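Local coordinates for protein hemolysin BL lytic component L1 (Bacillus cereus, PDB 7NMQ) that acts as a lytic component of the Hbl enterotoxin, an alpha-helical pore-forming toxin of the ClyA-like family, and probably takes part in lysing host cell membranes, at residues Glu50-Lys53 against Asn54-Asn58; Gln59-Ser62 against Arg63-Asn67. One frame throughout, in Å; residues are numbered along the deposited sequence. Where two conformers were deposited one is given.

Interactions 1 and 2 follow one another along helix 45-103, with centres about 14 Å apart. Both are local contacts between successive turns, held by i to i+4 backbone bonds. Interaction 1 lies farther out, about 29 Å from the chain centre, and is mainly a surface contact. Its side-chain part is a leucine laid against a histidine ring. Interaction 2 lies about 18 Å from the centre and is partly buried. Its main side-chain feature is an arginine folded back over the preceding turn. Both stretches reach helix 107-154 and the loop with N36 and V37. Residues 59-67 also pack on helix 10-33, whereas 50-58 touch helix 161-169.

Interaction 1. Residues Glu50-Lys53 against Asn54-Asn58; sequences ELLK and NIHLN
E50 O accepts a hydrogen bond from the backbone N of N54 at 3.0 Å, the first of four such bonds in this part of helix 45-103. One residue on, L51 O takes one from the N of I55 at 2.8 Å. The CG1 branch of I55 lies beside its own backbone N (chi1 -73°), and this brings CG1 to 3.2 Å from L51 O. L52 makes the main side-chain contact. Its CG is anti to the backbone N (chi1 178°), which turns the leucine toward H56. CD1 lies over one face of the imidazole, just beyond the NE2-CE1 side, 3.6 Å from H56 NE2. L52 O, bonded to the N of H56, stands over the same face, nearer the ring's CG end than its middle. NE2 of H56 is hydrogen-bonded to V37 O, which limits the rotation of the ring. L52 also touches V37 and L39. K53 O takes the last of the four, from the N of L57, at 3.2 Å, and CG of L57 lies 3.4 Å from the same oxygen. L51, N54 and I55 all touch N152 of helix 107-154. The arrangement is regular alpha-helix, here part of the long-helix bundle of ClyA-like toxins.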
loop_
_atom_site.group_PDB
_atom_site.type_symbol
_atom_site.label_atom_id
_atom_site.label_comp_id
_atom_site.label_asym_id
_atom_site.label_seq_id
_atom_site.Cartn_x
_atom_site.Cartn_y
_atom_site.Cartn_z
ATOM N N GLU A 50 -29.937 15.896 11.864
ATOM C CA GLU A 50 -28.643 16.190 12.511
ATOM C C GLU A 50 -27.629 15.127 12.084
ATOM O O GLU A 50 -26.466 15.478 11.784
ATOM C CB GLU A 50 -28.819 16.270 14.019
ATOM C CG GLU A 50 -29.445 17.551 14.491
ATOM C CD GLU A 50 -28.646 18.805 14.154
ATOM O OE1 GLU A 50 -27.420 18.806 14.340
ATOM O OE2 GLU A 50 -29.268 19.773 13.644
ATOM N N LEU A 51 -28.035 13.873 12.090
ATOM C CA LEU A 51 -27.122 12.780 11.696
ATOM C C LEU A 51 -26.702 12.970 10.250
ATOM O O LEU A 51 -25.514 12.814 9.950
ATOM C CB LEU A 51 -27.811 11.432 11.870
ATOM C CG LEU A 51 -27.975 10.992 13.318
ATOM C CD1 LEU A 51 -28.903 9.821 13.418
ATOM C CD2 LEU A 51 -26.651 10.651 13.951
ATOM N N LEU A 52 -27.633 13.344 9.383
ATOM C CA LEU A 52 -27.307 13.567 7.957
ATOM C C LEU A 52 -26.314 14.732 7.828
ATOM O O LEU A 52 -25.385 14.623 7.031
ATOM C CB LEU A 52 -28.611 13.820 7.183
ATOM C CG LEU A 52 -28.438 14.108 5.702
ATOM C CD1 LEU A 52 -27.801 12.934 4.987
ATOM C CD2 LEU A 52 -29.791 14.424 5.103
ATOM N N LYS A 53 -26.538 15.849 8.529
ATOM C CA LYS A 53 -25.589 16.996 8.507
ATOM C C LYS A 53 -24.191 16.516 8.915
ATOM O O LYS A 53 -23.203 16.875 8.259
ATOM C CB LYS A 53 -26.060 18.142 9.410
ATOM C CG LYS A 53 -24.942 19.081 9.852
ATOM C CD LYS A 53 -25.376 20.216 10.748
ATOM C CE LYS A 53 -24.203 21.025 11.244
ATOM N NZ LYS A 53 -24.486 21.734 12.516
ATOM N N ASN A 54 -24.121 15.703 9.965
ATOM C CA ASN A 54 -22.836 15.201 10.481
ATOM C C ASN A 54 -22.205 14.227 9.497
ATOM O O ASN A 54 -20.990 14.275 9.324
ATOM C CB ASN A 54 -23.028 14.579 11.846
ATOM C CG ASN A 54 -23.263 15.679 12.845
ATOM O OD1 ASN A 54 -22.739 16.776 12.714
ATOM N ND2 ASN A 54 -23.924 15.362 13.908
ATOM N N ILE A 55 -23.005 13.365 8.887
ATOM C CA ILE A 55 -22.492 12.426 7.856
ATOM C C ILE A 55 -21.869 13.218 6.725
ATOM O O ILE A 55 -20.800 12.862 6.231
ATOM C CB ILE A 55 -23.606 11.499 7.392
ATOM C CG1 ILE A 55 -23.856 10.500 8.523
ATOM C CG2 ILE A 55 -23.236 10.856 6.068
ATOM C CD1 ILE A 55 -25.077 9.681 8.398
ATOM N N HIS A 56 -22.521 14.265 6.252
ATOM C CA HIS A 56 -21.944 15.048 5.149
ATOM C C HIS A 56 -20.619 15.664 5.565
ATOM O O HIS A 56 -19.681 15.662 4.748
ATOM C CB HIS A 56 -22.900 16.149 4.725
ATOM C CG HIS A 56 -24.056 15.605 3.964
ATOM N ND1 HIS A 56 -25.216 16.321 3.834
ATOM C CD2 HIS A 56 -24.216 14.456 3.263
ATOM C CE1 HIS A 56 -26.068 15.602 3.095
ATOM N NE2 HIS A 56 -25.491 14.454 2.727
ATOM N N LEU A 57 -20.487 16.147 6.799
ATOM C CA LEU A 57 -19.186 16.662 7.276
ATOM C C LEU A 57 -18.175 15.503 7.311
ATOM O O LEU A 57 -17.009 15.718 6.944
ATOM C CB LEU A 57 -19.333 17.254 8.679
ATOM C CG LEU A 57 -20.212 18.485 8.750
ATOM C CD1 LEU A 57 -20.306 18.990 10.191
ATOM C CD2 LEU A 57 -19.765 19.571 7.832
ATOM N N ASN A 58 -18.584 14.335 7.737
ATOM C CA ASN A 58 -17.674 13.169 7.773
ATOM C C ASN A 58 -17.236 12.831 6.357
ATOM O O ASN A 58 -16.052 12.477 6.145
ATOM C CB ASN A 58 -18.316 11.934 8.349
ATOM C CG ASN A 58 -18.751 12.073 9.795
ATOM O OD1 ASN A 58 -18.240 12.877 10.604
ATOM N ND2 ASN A 58 -19.664 11.226 10.142
#

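Interaction 2. Residues Gln59-Ser62 against Arg63-Asn67; sequences QELS and RINAN
R63 bends its side chain back over Q59 and E60. Its backbone N bonds to Q59 O at 3.1 Å and only weakly to E60 O. The chain turns at chi3 (-73°), which lays one guanidinium face over Q59 O and E60 CA, both near the margin of the group. In the conformer of E60 given, R63 NH2 lies 3.5 Å from E60 CG and 4.7 Å from E60 OE2. In that conformer N36 joins the two charged groups: its OD1 bonds to R63 NH2 and its ND2 to E60 OE2. I64 donates its N to E60 O at 3.1 Å. Its CG2, anti to the backbone N, meets L61 CD1 at 4.2 Å, a loose apolar contact. N65 gives its N to L61 O at 2.8 Å, and its side-chain amide lies near the same oxygen. A66 N bonds to S62 O, and its methyl packs on A28 and I32 of helix 10-33. The OG of S62 is held by both N58 O and N145 ND2. N67 returns its N to R63 O, with a weak added bond from ND2. These are ordinary alpha-helical turns within a bundle of long helices, as in the ClyA family.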
loop_
_atom_site.group_PDB
_atom_site.type_symbol
_atom_site.label_atom_id
_atom_site.label_comp_id
_atom_site.label_asym_id
_atom_site.label_seq_id
_atom_site.Cartn_x
_atom_site.Cartn_y
_atom_site.Cartn_z
ATOM N N GLN A 59 -18.116 12.931 5.369
ATOM C CA GLN A 59 -17.782 12.532 3.984
ATOM C C GLN A 59 -16.806 13.561 3.432
ATOM O O GLN A 59 -15.876 13.189 2.705
ATOM C CB GLN A 59 -19.031 12.393 3.099
ATOM C CG GLN A 59 -19.914 11.251 3.527
ATOM C CD GLN A 59 -21.093 11.030 2.615
ATOM O OE1 GLN A 59 -22.088 11.747 2.665
ATOM N NE2 GLN A 59 -20.952 10.074 1.748
ATOM N N GLU A 60 -17.006 14.842 3.716
ATOM C CA GLU A 60 -16.053 15.877 3.242
ATOM C C GLU A 60 -14.678 15.601 3.862
ATOM O O GLU A 60 -13.665 15.722 3.156
ATOM C CB GLU A 60 -16.589 17.266 3.589
ATOM C CG GLU A 60 -17.809 17.639 2.757
ATOM C CD GLU A 60 -18.839 18.493 3.453
ATOM O OE1 GLU A 60 -18.499 19.243 4.396
ATOM O OE2 GLU A 60 -19.985 18.370 3.036
ATOM N N LEU A 61 -14.611 15.209 5.130
ATOM C CA LEU A 61 -13.287 14.925 5.722
ATOM C C LEU A 61 -12.713 13.627 5.139
ATOM O O LEU A 61 -11.496 13.553 4.956
ATOM C CB LEU A 61 -13.425 14.825 7.234
ATOM C CG LEU A 61 -12.104 14.697 7.983
ATOM C CD1 LEU A 61 -11.185 15.870 7.699
ATOM C CD2 LEU A 61 -12.420 14.622 9.459
ATOM N N SER A 62 -13.542 12.657 4.779
ATOM C CA SER A 62 -13.039 11.416 4.158
ATOM C C SER A 62 -12.296 11.832 2.882
ATOM O O SER A 62 -11.269 11.211 2.535
ATOM C CB SER A 62 -14.126 10.439 3.820
ATOM O OG SER A 62 -14.887 10.066 4.955
ATOM N N ARG A 63 -12.879 12.781 2.117
ATOM C CA ARG A 63 -12.270 13.128 0.818
ATOM C C ARG A 63 -10.981 13.918 1.043
ATOM O O ARG A 63 -9.980 13.719 0.291
ATOM C CB ARG A 63 -13.253 13.832 -0.112
ATOM C CG ARG A 63 -14.465 12.971 -0.469
ATOM C CD ARG A 63 -15.327 13.526 -1.579
ATOM N NE ARG A 63 -16.085 14.661 -1.151
ATOM C CZ ARG A 63 -17.301 14.644 -0.567
ATOM N NH1 ARG A 63 -18.031 13.552 -0.420
ATOM N NH2 ARG A 63 -17.817 15.798 -0.239
ATOM N N ILE A 64 -10.941 14.739 2.075
ATOM C CA ILE A 64 -9.677 15.429 2.484
ATOM C C ILE A 64 -8.641 14.366 2.841
ATOM O O ILE A 64 -7.480 14.499 2.409
ATOM C CB ILE A 64 -9.951 16.376 3.649
ATOM C CG1 ILE A 64 -10.688 17.603 3.109
ATOM C CG2 ILE A 64 -8.711 16.753 4.431
ATOM C CD1 ILE A 64 -11.187 18.472 4.165
ATOM N N ASN A 65 -9.011 13.366 3.625
ATOM C CA ASN A 65 -8.014 12.339 4.030
ATOM C C ASN A 65 -7.529 11.585 2.797
ATOM O O ASN A 65 -6.333 11.187 2.726
ATOM C CB ASN A 65 -8.601 11.385 5.061
ATOM C CG ASN A 65 -8.751 11.995 6.424
ATOM O OD1 ASN A 65 -8.166 13.025 6.722
ATOM N ND2 ASN A 65 -9.591 11.364 7.216
ATOM N N ALA A 66 -8.422 11.316 1.847
ATOM C CA ALA A 66 -8.044 10.575 0.635
ATOM C C ALA A 66 -7.036 11.410 -0.140
ATOM O O ALA A 66 -6.042 10.866 -0.679
ATOM C CB ALA A 66 -9.268 10.243 -0.158
ATOM N N ASN A 67 -7.288 12.706 -0.274
ATOM C CA ASN A 67 -6.345 13.578 -1.008
ATOM C C ASN A 67 -5.032 13.711 -0.231
ATOM O O ASN A 67 -3.984 13.815 -0.868
ATOM C CB ASN A 67 -6.972 14.933 -1.316
ATOM C CG ASN A 67 -7.878 14.853 -2.519
ATOM O OD1 ASN A 67 -7.421 14.540 -3.614
ATOM N ND2 ASN A 67 -9.169 14.995 -2.298
#